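Local coordinates for protein propionate kinase (Francisella tularensis subsp. tularensis, PDB 3KHY) that probably catalyses the reversible, magnesium-dependent transfer of phosphate from ATP to acetate, giving acetyl phosphate and ADP, at residues G231-C236 against M259-S264; G172-S177 against G204-A209; H84-G89 against P119-G124; S94-I99 against V138-T143. One frame throughout, in Å; residues are numbered along the deposited sequence.

Contact 1. Residues G231-C236 against M259-S264; sequences GTRSGC and MLNKQS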
loop_
_atom_site.group_PDB
_atom_site.type_symbol
_atom_site.label_atom_id
_atom_site.label_comp_id
_atom_site.label_asym_id
_atom_site.label_seq_id
_atom_site.Cartn_x
_atom_site.Cartn_y
_atom_site.Cartn_z
ATOM N N GLY A 231 4.521 15.701 3.953
ATOM C CA GLY A 231 4.245 16.839 4.822
ATOM C C GLY A 231 2.792 16.914 5.261
ATOM O O GLY A 231 2.496 17.038 6.448
ATOM N N THR A 232 1.877 16.838 4.301
ATOM C CA THR A 232 0.452 16.876 4.622
ATOM C C THR A 232 -0.369 15.735 3.997
ATOM O O THR A 232 -1.586 15.684 4.189
ATOM C CB THR A 232 -0.182 18.228 4.222
ATOM O OG1 THR A 232 -0.289 18.317 2.795
ATOM C CG2 THR A 232 0.668 19.394 4.747
ATOM N N ARG A 233 0.292 14.835 3.264
ATOM C CA ARG A 233 -0.380 13.689 2.635
ATOM C C ARG A 233 -0.134 12.383 3.387
ATOM O O ARG A 233 0.985 12.104 3.813
ATOM C CB ARG A 233 0.083 13.518 1.185
ATOM C CG ARG A 233 -0.344 14.641 0.253
ATOM C CD ARG A 233 0.369 14.547 -1.072
ATOM N NE ARG A 233 1.341 15.625 -1.231
ATOM C CZ ARG A 233 2.170 15.740 -2.265
ATOM N NH1 ARG A 233 2.152 14.839 -3.236
ATOM N NH2 ARG A 233 3.019 16.755 -2.324
ATOM N N SER A 234 -1.181 11.567 3.495
ATOM C CA SER A 234 -1.150 10.323 4.254
ATOM C C SER A 234 -0.248 9.237 3.673
ATOM O O SER A 234 0.299 8.414 4.412
ATOM C CB SER A 234 -2.567 9.756 4.333
ATOM O OG SER A 234 -3.020 9.363 3.042
ATOM N N GLY A 235 -0.106 9.221 2.352
ATOM C CA GLY A 235 0.483 8.075 1.681
ATOM C C GLY A 235 -0.418 6.861 1.868
ATOM O O GLY A 235 -1.629 7.012 2.047
ATOM N N CYS A 236 0.174 5.668 1.826
ATOM C CA CYS A 236 -0.556 4.403 1.954
ATOM C C CYS A 236 -1.573 4.388 3.082
ATOM O O CYS A 236 -1.255 4.751 4.214
ATOM C CB CYS A 236 0.426 3.261 2.214
ATOM S SG CYS A 236 1.445 2.852 0.794
HETATM N N MSE A 259 -8.882 15.737 3.464
HETATM C CA MSE A 259 -8.224 15.407 4.729
HETATM C C MSE A 259 -6.936 14.619 4.495
HETATM O O MSE A 259 -5.903 14.890 5.127
HETATM C CB MSE A 259 -9.172 14.614 5.636
HETATM C CG MSE A 259 -8.554 14.177 6.954
HETATM SE SE MSE A 259 -7.691 12.422 6.829
HETATM C CE MSE A 259 -9.305 11.358 6.481
ATOM N N LEU A 260 -6.990 13.645 3.591
ATOM C CA LEU A 260 -5.819 12.807 3.325
ATOM C C LEU A 260 -4.717 13.568 2.600
ATOM O O LEU A 260 -3.544 13.233 2.725
ATOM C CB LEU A 260 -6.211 11.579 2.506
ATOM C CG LEU A 260 -7.076 10.517 3.188
ATOM C CD1 LEU A 260 -7.580 9.525 2.155
ATOM C CD2 LEU A 260 -6.268 9.780 4.278
ATOM N N ASN A 261 -5.106 14.585 1.837
ATOM C CA ASN A 261 -4.168 15.373 1.034
ATOM C C ASN A 261 -3.583 16.590 1.751
ATOM O O ASN A 261 -2.464 17.011 1.459
ATOM C CB ASN A 261 -4.864 15.851 -0.243
ATOM C CG ASN A 261 -4.515 15.010 -1.441
ATOM O OD1 ASN A 261 -3.375 15.023 -1.907
ATOM N ND2 ASN A 261 -5.493 14.272 -1.953
ATOM N N LYS A 262 -4.349 17.152 2.680
ATOM C CA LYS A 262 -4.037 18.465 3.248
ATOM C C LYS A 262 -3.951 18.504 4.775
ATOM O O LYS A 262 -3.435 19.469 5.338
ATOM C CB LYS A 262 -5.068 19.511 2.786
ATOM C CG LYS A 262 -5.076 19.767 1.282
ATOM C CD LYS A 262 -3.794 20.453 0.848
ATOM C CE LYS A 262 -3.745 20.649 -0.661
ATOM N NZ LYS A 262 -2.407 21.159 -1.090
ATOM N N GLN A 263 -4.463 17.480 5.453
ATOM C CA GLN A 263 -4.428 17.497 6.921
ATOM C C GLN A 263 -3.727 16.268 7.526
ATOM O O GLN A 263 -3.783 16.032 8.734
ATOM C CB GLN A 263 -5.848 17.628 7.486
ATOM C CG GLN A 263 -6.613 18.889 7.033
ATOM C CD GLN A 263 -5.967 20.199 7.501
ATOM O OE1 GLN A 263 -5.364 20.269 8.577
ATOM N NE2 GLN A 263 -6.105 21.243 6.691
ATOM N N SER A 264 -3.072 15.485 6.682
ATOM C CA SER A 264 -2.498 14.218 7.116
ATOM C C SER A 264 -0.969 14.274 7.086
ATOM O O SER A 264 -0.393 15.337 7.275
ATOM C CB SER A 264 -3.052 13.074 6.248
ATOM O OG SER A 264 -4.466 13.004 6.407
#
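Gly-231 brings its carbonyl beside that of Ser-264, where the loop 231-236 starts to run past the C-terminal turn of helix 253-262. Thr-232 then bonds once to the last helical turn and once to the chain just after it. Its OG1, turned between the backbone N and the carbonyl carbon (chi1 72°), gives its hydrogen to Asn-261 O at 2.9 Å, while its own carbonyl O accepts Ser-264 N at 2.9 Å. The donor of this second bond stands well above the carbonyl plane. Arg-233 follows with a CA-H...O contact to Leu-260 O at 3.2 Å. Its CG lies 3.4 Å from Asn-261 O, and the side chain crosses that of Asn-261 at a slant before it leaves the helix, with NH1 hydrogen-bonded to Pro-224 O. At Ser-234 the backbone N donates to Leu-260 O at 3.0 Å, lying in the plane of that carbonyl, and CB touches both Leu-260 CD2 and Ser-264 CB. The OG of Ser-234 folds back onto Gly-235 O at 2.9 Å. Leu-260 also packs on Pro-239 of the second subunit, so the dimer interface lies close by. Within the other segment, Ser-264 OG and Gln-263 N reach Met-259 O, a selenomethionine carbonyl, from opposite faces of its plane. The last carbonyls of the helix are thus met by the loop and by the chain that follows. Here that loop carries Arg-233, the predicted transition-state stabiliser, whose guanidinium lies beside Gly-204 of the predicted ATP site in this acetokinase-family active centre.

Contact 2. Residues G172-S177 against G204-A209; sequences GAHGTS and GCSITA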
loop_
_atom_site.group_PDB
_atom_site.type_symbol
_atom_site.label_atom_id
_atom_site.label_comp_id
_atom_site.label_asym_id
_atom_site.label_seq_id
_atom_site.Cartn_x
_atom_site.Cartn_y
_atom_site.Cartn_z
ATOM N N GLY A 172 2.504 6.829 -10.666
ATOM C CA GLY A 172 3.619 7.421 -9.944
ATOM C C GLY A 172 3.780 8.894 -10.283
ATOM O O GLY A 172 2.980 9.446 -11.049
ATOM N N ALA A 173 4.787 9.540 -9.690
ATOM C CA ALA A 173 5.136 10.919 -10.039
ATOM C C ALA A 173 6.570 11.211 -9.597
ATOM O O ALA A 173 7.336 10.273 -9.357
ATOM C CB ALA A 173 4.123 11.924 -9.437
ATOM N N HIS A 174 6.933 12.489 -9.463
ATOM C CA HIS A 174 8.336 12.873 -9.286
ATOM C C HIS A 174 9.216 12.271 -10.385
ATOM O O HIS A 174 10.426 12.128 -10.208
ATOM C CB HIS A 174 8.877 12.407 -7.925
ATOM C CG HIS A 174 8.414 13.237 -6.767
ATOM N ND1 HIS A 174 8.329 12.736 -5.485
ATOM C CD2 HIS A 174 8.028 14.534 -6.692
ATOM C CE1 HIS A 174 7.903 13.685 -4.671
ATOM N NE2 HIS A 174 7.713 14.787 -5.377
ATOM N N GLY A 175 8.611 11.909 -11.509
ATOM C CA GLY A 175 9.334 11.209 -12.563
ATOM C C GLY A 175 10.557 11.952 -13.074
ATOM O O GLY A 175 11.587 11.347 -13.352
ATOM N N THR A 176 10.451 13.271 -13.189
ATOM C CA THR A 176 11.557 14.070 -13.705
ATOM C C THR A 176 12.728 14.092 -12.714
ATOM O O THR A 176 13.883 14.109 -13.118
ATOM C CB THR A 176 11.074 15.490 -14.068
ATOM O OG1 THR A 176 10.094 15.386 -15.116
ATOM C CG2 THR A 176 12.227 16.353 -14.547
ATOM N N SER A 177 12.434 14.051 -11.416
ATOM C CA SER A 177 13.496 14.007 -10.415
ATOM C C SER A 177 14.139 12.610 -10.366
ATOM O O SER A 177 15.359 12.486 -10.327
ATOM C CB SER A 177 12.960 14.427 -9.048
ATOM O OG SER A 177 13.930 14.223 -8.028
ATOM N N GLY A 204 6.544 16.651 -1.053
ATOM C CA GLY A 204 6.051 15.355 -1.489
ATOM C C GLY A 204 7.203 14.362 -1.381
ATOM O O GLY A 204 8.367 14.759 -1.473
ATOM N N CYS A 205 6.889 13.087 -1.163
ATOM C CA CYS A 205 7.911 12.044 -1.014
ATOM C C CYS A 205 7.532 10.831 -1.841
ATOM O O CYS A 205 6.396 10.364 -1.781
ATOM C CB CYS A 205 8.045 11.608 0.461
ATOM S SG CYS A 205 8.611 12.908 1.590
ATOM N N SER A 206 8.482 10.320 -2.614
ATOM C CA SER A 206 8.257 9.080 -3.347
ATOM C C SER A 206 9.572 8.321 -3.503
ATOM O O SER A 206 10.662 8.900 -3.406
ATOM C CB SER A 206 7.659 9.362 -4.719
ATOM O OG SER A 206 8.658 9.879 -5.571
ATOM N N ILE A 207 9.467 7.021 -3.734
ATOM C CA ILE A 207 10.653 6.191 -3.866
ATOM C C ILE A 207 10.514 5.303 -5.107
ATOM O O ILE A 207 9.424 4.841 -5.440
ATOM C CB ILE A 207 10.887 5.383 -2.575
ATOM C CG1 ILE A 207 12.151 4.529 -2.689
ATOM C CG2 ILE A 207 9.657 4.508 -2.224
ATOM C CD1 ILE A 207 12.547 3.953 -1.345
ATOM N N THR A 208 11.609 5.108 -5.823
ATOM C CA THR A 208 11.538 4.426 -7.107
ATOM C C THR A 208 12.632 3.388 -7.228
ATOM O O THR A 208 13.767 3.629 -6.815
ATOM C CB THR A 208 11.666 5.432 -8.253
ATOM O OG1 THR A 208 10.543 6.328 -8.211
ATOM C CG2 THR A 208 11.711 4.724 -9.612
ATOM N N ALA A 209 12.278 2.230 -7.785
ATOM C CA ALA A 209 13.264 1.208 -8.111
ATOM C C ALA A 209 13.663 1.370 -9.575
ATOM O O ALA A 209 12.837 1.212 -10.476
ATOM C CB ALA A 209 12.688 -0.204 -7.866
#
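His-174 and Ser-206 meet beside the predicted nucleotide site of an actin-like (ASKHA) nucleotide-binding fold, the first at the N-cap position before helix 175-188, the second on strand 205-211. The imidazole is presented to the strand by its edge. The CB of His-174 points toward strand 205-211, and with CG anti to the carbonyl carbon (chi1 -76°) ND1 comes within 2.9 Å of Ser-206 OG. The two are hydrogen-bonded with the hydroxyl near the ring plane; either atom could be the donor. Ser-206 turns its OG between its backbone N and carbonyl carbon (chi1 74°), a position from which the same hydroxyl is also hydrogen-bonded to His-178 NE2 from the next turn of the helix. One serine oxygen therefore links two histidines of helix 175-188 and its entry to the strand, and this second-shell grip restricts the rotation of the His-174 ring. A stack against the ring of His-200 adds a further restraint. Both His-200 and Gly-204 belong to the predicted ATP-binding segment 200-204, and His-174 itself is a predicted transition-state stabiliser, so the contact is consistent with positioning a catalytic group against the nucleotide site. Further along the same edge the ring borders the backbone around Gly-204. Cys-205 N lies near the ring plane, 3.7 Å from His-174 CE1. That same carbon, His-174 CE1, rests 3.4 Å from the carbonyl oxygen of Gly-204.

Contact 3. Residues H84-G89 against P119-G124; sequences HRVVHG and PAHIEG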
loop_
_atom_site.group_PDB
_atom_site.type_symbol
_atom_site.label_atom_id
_atom_site.label_comp_id
_atom_site.label_asym_id
_atom_site.label_seq_id
_atom_site.Cartn_x
_atom_site.Cartn_y
_atom_site.Cartn_z
ATOM N N HIS A 84 7.719 23.093 -20.431
ATOM C CA HIS A 84 6.626 23.129 -19.467
ATOM C C HIS A 84 6.582 21.848 -18.668
ATOM O O HIS A 84 6.568 20.756 -19.239
ATOM C CB HIS A 84 5.279 23.258 -20.182
ATOM C CG HIS A 84 5.125 24.523 -20.970
ATOM N ND1 HIS A 84 4.499 25.640 -20.466
ATOM C CD2 HIS A 84 5.510 24.841 -22.229
ATOM C CE1 HIS A 84 4.504 26.596 -21.379
ATOM N NE2 HIS A 84 5.116 26.139 -22.456
ATOM N N ARG A 85 6.546 21.979 -17.348
ATOM C CA ARG A 85 6.220 20.845 -16.502
ATOM C C ARG A 85 4.751 20.522 -16.703
ATOM O O ARG A 85 3.911 21.426 -16.739
ATOM C CB ARG A 85 6.471 21.188 -15.031
ATOM C CG ARG A 85 6.320 20.001 -14.085
ATOM C CD ARG A 85 6.725 20.399 -12.660
ATOM N NE ARG A 85 7.011 19.229 -11.840
ATOM C CZ ARG A 85 8.223 18.920 -11.387
ATOM N NH1 ARG A 85 9.259 19.707 -11.655
ATOM N NH2 ARG A 85 8.399 17.832 -10.650
ATOM N N VAL A 86 4.447 19.238 -16.868
ATOM C CA VAL A 86 3.079 18.763 -16.866
ATOM C C VAL A 86 2.998 17.615 -15.870
ATOM O O VAL A 86 3.726 16.636 -15.992
ATOM C CB VAL A 86 2.638 18.299 -18.266
ATOM C CG1 VAL A 86 1.262 17.652 -18.205
ATOM C CG2 VAL A 86 2.632 19.487 -19.230
ATOM N N VAL A 87 2.120 17.734 -14.880
ATOM C CA VAL A 87 2.086 16.762 -13.791
ATOM C C VAL A 87 1.602 15.375 -14.213
ATOM O O VAL A 87 2.096 14.370 -13.702
ATOM C CB VAL A 87 1.286 17.293 -12.567
ATOM C CG1 VAL A 87 1.909 18.598 -12.054
ATOM C CG2 VAL A 87 -0.171 17.520 -12.928
ATOM N N HIS A 88 0.663 15.288 -15.153
ATOM C CA HIS A 88 0.126 13.972 -15.504
ATOM C C HIS A 88 -0.099 13.760 -17.000
ATOM O O HIS A 88 -0.896 14.465 -17.614
ATOM C CB HIS A 88 -1.168 13.700 -14.733
ATOM C CG HIS A 88 -1.375 12.260 -14.387
ATOM N ND1 HIS A 88 -1.401 11.264 -15.335
ATOM C CD2 HIS A 88 -1.570 11.649 -13.193
ATOM C CE1 HIS A 88 -1.612 10.100 -14.746
ATOM N NE2 HIS A 88 -1.718 10.306 -13.445
ATOM N N GLY A 89 0.603 12.779 -17.572
ATOM C CA GLY A 89 0.473 12.437 -18.987
ATOM C C GLY A 89 -0.164 11.083 -19.272
ATOM O O GLY A 89 -0.107 10.578 -20.405
ATOM N N PRO A 119 -5.347 21.593 -16.692
ATOM C CA PRO A 119 -5.918 22.783 -17.340
ATOM C C PRO A 119 -4.994 23.997 -17.254
ATOM O O PRO A 119 -4.817 24.690 -18.254
ATOM C CB PRO A 119 -7.201 23.036 -16.542
ATOM C CG PRO A 119 -7.581 21.694 -16.016
ATOM C CD PRO A 119 -6.278 20.995 -15.718
ATOM N N ALA A 120 -4.420 24.251 -16.078
ATOM C CA ALA A 120 -3.499 25.375 -15.907
ATOM C C ALA A 120 -2.228 25.201 -16.747
ATOM O O ALA A 120 -1.703 26.171 -17.292
ATOM C CB ALA A 120 -3.152 25.570 -14.439
ATOM N N HIS A 121 -1.736 23.965 -16.849
ATOM C CA HIS A 121 -0.624 23.666 -17.747
ATOM C C HIS A 121 -0.981 24.058 -19.187
ATOM O O HIS A 121 -0.192 24.688 -19.883
ATOM C CB HIS A 121 -0.290 22.171 -17.735
ATOM C CG HIS A 121 0.229 21.652 -16.427
ATOM N ND1 HIS A 121 1.061 22.379 -15.602
ATOM C CD2 HIS A 121 0.074 20.444 -15.831
ATOM C CE1 HIS A 121 1.372 21.651 -14.541
ATOM N NE2 HIS A 121 0.786 20.472 -14.658
ATOM N N ILE A 122 -2.163 23.652 -19.640
ATOM C CA ILE A 122 -2.591 23.950 -21.002
ATOM C C ILE A 122 -2.717 25.458 -21.227
ATOM O O ILE A 122 -2.191 25.992 -22.203
ATOM C CB ILE A 122 -3.906 23.227 -21.338
ATOM C CG1 ILE A 122 -3.632 21.734 -21.528
ATOM C CG2 ILE A 122 -4.552 23.822 -22.584
ATOM C CD1 ILE A 122 -4.884 20.886 -21.595
ATOM N N GLU A 123 -3.385 26.144 -20.308
ATOM C CA GLU A 123 -3.536 27.597 -20.408
ATOM C C GLU A 123 -2.198 28.315 -20.476
ATOM O O GLU A 123 -2.035 29.257 -21.249
ATOM C CB GLU A 123 -4.362 28.139 -19.243
ATOM C CG GLU A 123 -5.851 27.882 -19.402
ATOM C CD GLU A 123 -6.543 27.644 -18.078
ATOM O OE1 GLU A 123 -5.942 27.969 -17.029
ATOM O OE2 GLU A 123 -7.683 27.126 -18.090
ATOM N N GLY A 124 -1.249 27.870 -19.659
ATOM C CA GLY A 124 0.082 28.444 -19.651
ATOM C C GLY A 124 0.734 28.303 -21.011
ATOM O O GLY A 124 1.379 29.224 -21.511
HETATM O O HOH W 1 2.540 25.409 -18.717
HETATM O O HOH W 2 3.267 24.153 -16.615
#
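Strand 84-86 and helix 119-124 run nearly antiparallel, their segment axes 161° apart and 8.8 Å from each other at closest approach, with Val-86 facing His-121. The imidazole of His-121 carries the contact. One of its faces lies over the strand backbone: Val-86 CA makes a CH-pi contact, 3.8 Å from the ring centroid, and Arg-85 O stands above the same face toward the rim. Val-87 comes in crosswise at the ring margin, its CG1 3.4 Å from His-121 NE2. The helix lies in the long connection between the parallel neighbours 79-86 and 137-141, which also includes the edge strand 97-98, and this contact seats it on the sheet. Two waters bridge the segments. One donates to Arg-85 O at 2.8 Å and is hydrogen-bonded to His-121 ND1 at 3.0 Å; the other is held by His-84 ND1 at 2.6 Å and donates to His-121 O. The Arg-85 side chain, predicted to bind the substrate, leads away from the helix to salt bridges with Glu-372 and Asp-142, while its carbonyl remains turned to the His-121 ring.

Contact 4. Residues S94-I99 against V138-T143; sequences SKSVLI and VAVFDT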
loop_
_atom_site.group_PDB
_atom_site.type_symbol
_atom_site.label_atom_id
_atom_site.label_comp_id
_atom_site.label_asym_id
_atom_site.label_seq_id
_atom_site.Cartn_x
_atom_site.Cartn_y
_atom_site.Cartn_z
ATOM N N SER A 94 5.300 8.632 -22.710
ATOM C CA SER A 94 6.389 7.919 -22.056
ATOM C C SER A 94 7.692 8.688 -22.227
ATOM O O SER A 94 8.758 8.212 -21.838
ATOM C CB SER A 94 6.527 6.520 -22.656
ATOM O OG SER A 94 6.849 6.618 -24.031
ATOM N N LYS A 95 7.603 9.876 -22.818
ATOM C CA LYS A 95 8.760 10.740 -22.987
ATOM C C LYS A 95 8.281 12.155 -23.262
ATOM O O LYS A 95 7.093 12.380 -23.484
ATOM C CB LYS A 95 9.604 10.253 -24.163
ATOM C CG LYS A 95 8.817 10.183 -25.452
ATOM C CD LYS A 95 9.653 9.698 -26.626
ATOM C CE LYS A 95 8.791 9.568 -27.871
ATOM N NZ LYS A 95 9.513 8.913 -28.997
ATOM N N SER A 96 9.205 13.109 -23.248
ATOM C CA SER A 96 8.867 14.501 -23.512
ATOM C C SER A 96 8.484 14.671 -24.980
ATOM O O SER A 96 8.901 13.881 -25.820
ATOM C CB SER A 96 10.046 15.403 -23.143
ATOM O OG SER A 96 10.395 15.215 -21.768
ATOM N N VAL A 97 7.686 15.691 -25.286
ATOM C CA VAL A 97 7.199 15.891 -26.651
ATOM C C VAL A 97 7.062 17.363 -26.997
ATOM O O VAL A 97 6.721 18.192 -26.146
ATOM C CB VAL A 97 5.806 15.252 -26.877
ATOM C CG1 VAL A 97 5.868 13.748 -26.706
ATOM C CG2 VAL A 97 4.775 15.878 -25.933
ATOM N N LEU A 98 7.333 17.687 -28.254
ATOM C CA LEU A 98 7.073 19.027 -28.753
ATOM C C LEU A 98 5.584 19.304 -28.667
ATOM O O LEU A 98 4.768 18.419 -28.904
ATOM C CB LEU A 98 7.547 19.161 -30.197
ATOM C CG LEU A 98 9.064 19.201 -30.370
ATOM C CD1 LEU A 98 9.461 18.683 -31.750
ATOM C CD2 LEU A 98 9.589 20.618 -30.133
ATOM N N ILE A 99 5.239 20.535 -28.315
ATOM C CA ILE A 99 3.850 20.951 -28.228
ATOM C C ILE A 99 3.295 21.235 -29.612
ATOM O O ILE A 99 3.812 22.088 -30.325
ATOM C CB ILE A 99 3.701 22.253 -27.415
ATOM C CG1 ILE A 99 3.931 21.986 -25.929
ATOM C CG2 ILE A 99 2.320 22.861 -27.645
ATOM C CD1 ILE A 99 2.913 21.063 -25.326
ATOM N N VAL A 138 8.000 22.524 -25.390
ATOM C CA VAL A 138 8.089 21.108 -25.046
ATOM C C VAL A 138 7.383 20.841 -23.715
ATOM O O VAL A 138 7.466 21.652 -22.790
ATOM C CB VAL A 138 9.564 20.656 -24.951
ATOM C CG1 VAL A 138 9.685 19.308 -24.232
ATOM C CG2 VAL A 138 10.190 20.585 -26.340
ATOM N N ALA A 139 6.672 19.714 -23.640
ATOM C CA ALA A 139 6.030 19.275 -22.400
ATOM C C ALA A 139 6.822 18.115 -21.781
ATOM O O ALA A 139 7.173 17.155 -22.474
ATOM C CB ALA A 139 4.606 18.851 -22.669
ATOM N N VAL A 140 7.111 18.222 -20.486
ATOM C CA VAL A 140 7.855 17.202 -19.756
ATOM C C VAL A 140 6.981 16.718 -18.597
ATOM O O VAL A 140 6.637 17.504 -17.706
ATOM C CB VAL A 140 9.169 17.779 -19.201
ATOM C CG1 VAL A 140 9.960 16.704 -18.458
ATOM C CG2 VAL A 140 10.011 18.400 -20.330
ATOM N N PHE A 141 6.639 15.433 -18.607
ATOM C CA PHE A 141 5.609 14.884 -17.721
ATOM C C PHE A 141 6.188 14.199 -16.481
ATOM O O PHE A 141 7.109 13.392 -16.597
ATOM C CB PHE A 141 4.748 13.879 -18.496
ATOM C CG PHE A 141 4.228 14.412 -19.800
ATOM C CD1 PHE A 141 3.004 15.058 -19.857
ATOM C CD2 PHE A 141 4.978 14.292 -20.960
ATOM C CE1 PHE A 141 2.525 15.573 -21.064
ATOM C CE2 PHE A 141 4.512 14.799 -22.166
ATOM C CZ PHE A 141 3.281 15.440 -22.216
ATOM N N ASP A 142 5.629 14.508 -15.308
ATOM C CA ASP A 142 6.071 13.902 -14.046
ATOM C C ASP A 142 5.810 12.400 -14.035
ATOM O O ASP A 142 6.342 11.679 -13.191
ATOM C CB ASP A 142 5.332 14.512 -12.850
ATOM C CG ASP A 142 5.669 15.980 -12.625
ATOM O OD1 ASP A 142 6.681 16.471 -13.169
ATOM O OD2 ASP A 142 4.907 16.646 -11.893
ATOM N N THR A 143 4.968 11.938 -14.952
ATOM C CA THR A 143 4.579 10.528 -14.998
ATOM C C THR A 143 5.352 9.723 -16.049
ATOM O O THR A 143 5.366 8.495 -15.999
ATOM C CB THR A 143 3.075 10.378 -15.284
ATOM O OG1 THR A 143 2.730 11.204 -16.403
ATOM C CG2 THR A 143 2.235 10.797 -14.065
HETATM O O HOH W 3 8.475 13.674 -20.093
#
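The short edge strand 97-98 borders the larger sheet by pairing antiparallel with strand 137-141, Val-97 standing across from Ala-139. This is a hydrogen-bonded pair: Val-97 N donates to Ala-139 O at 3.2 Å, and the return bond from Ala-139 N to Val-97 O, at 2.9 Å, is nearly straight (169° at the hydrogen). Leu-98 and Val-138 form the adjoining non-hydrogen-bonded pair, touching through Leu-98 CD2 and Val-138 CG2 at 3.8 Å. On the face of Val-97 and Ala-139 the packing is also apolar. Val-97 CG2 meets the Phe-141 ring edge-on, 3.9 Å from CE2, and Ile-99, its end curling back to the strand, sets CD1 against Ala-139 CB at 3.8 Å. Toward the other end the pairing gives way to water. Ser-96 OG takes a hydrogen bond from a water that in turn accepts Phe-141 N at 2.9 Å, and this hydroxyl is also hydrogen-bonded to Glu-379 of helix 372-382. Lys-95 O, by contrast, lies near the Phe-141 ring edge, buried and without a polar partner in the model. The chain leaves the strand directly into Asp-142, the predicted proton donor/acceptor, which is salt-bridged to Arg-85. A carboxylate predicted to act in catalysis, just past the C-terminal end of a sheet strand, is in keeping with the actin-like fold of acetokinases.

In the fold
Contacts 3 and 4 share the larger sheet: strands 79-86 and 137-141 are neighbours in it, joined by bonds such as His-84 N to Val-138 O. Contact 3 is buried and largely ring-over-backbone packing with bridging waters, whereas contact 4, partly buried at the sheet edge, relies on backbone pairing and apolar side chains. Contact 2, nearest the chain's centre, turns on one imidazole-hydroxyl bond in a buried contact; it reaches contact 4 where Gly-175 N approaches Asp-142 O. Contact 1, likewise partly buried and beside the second subunit, exchanges hydrogen bonds between a loop and a helix end, and meets contact 2 where Arg-233 NH2 packs on Gly-204 CA. Predicted active-site residues occur in all four.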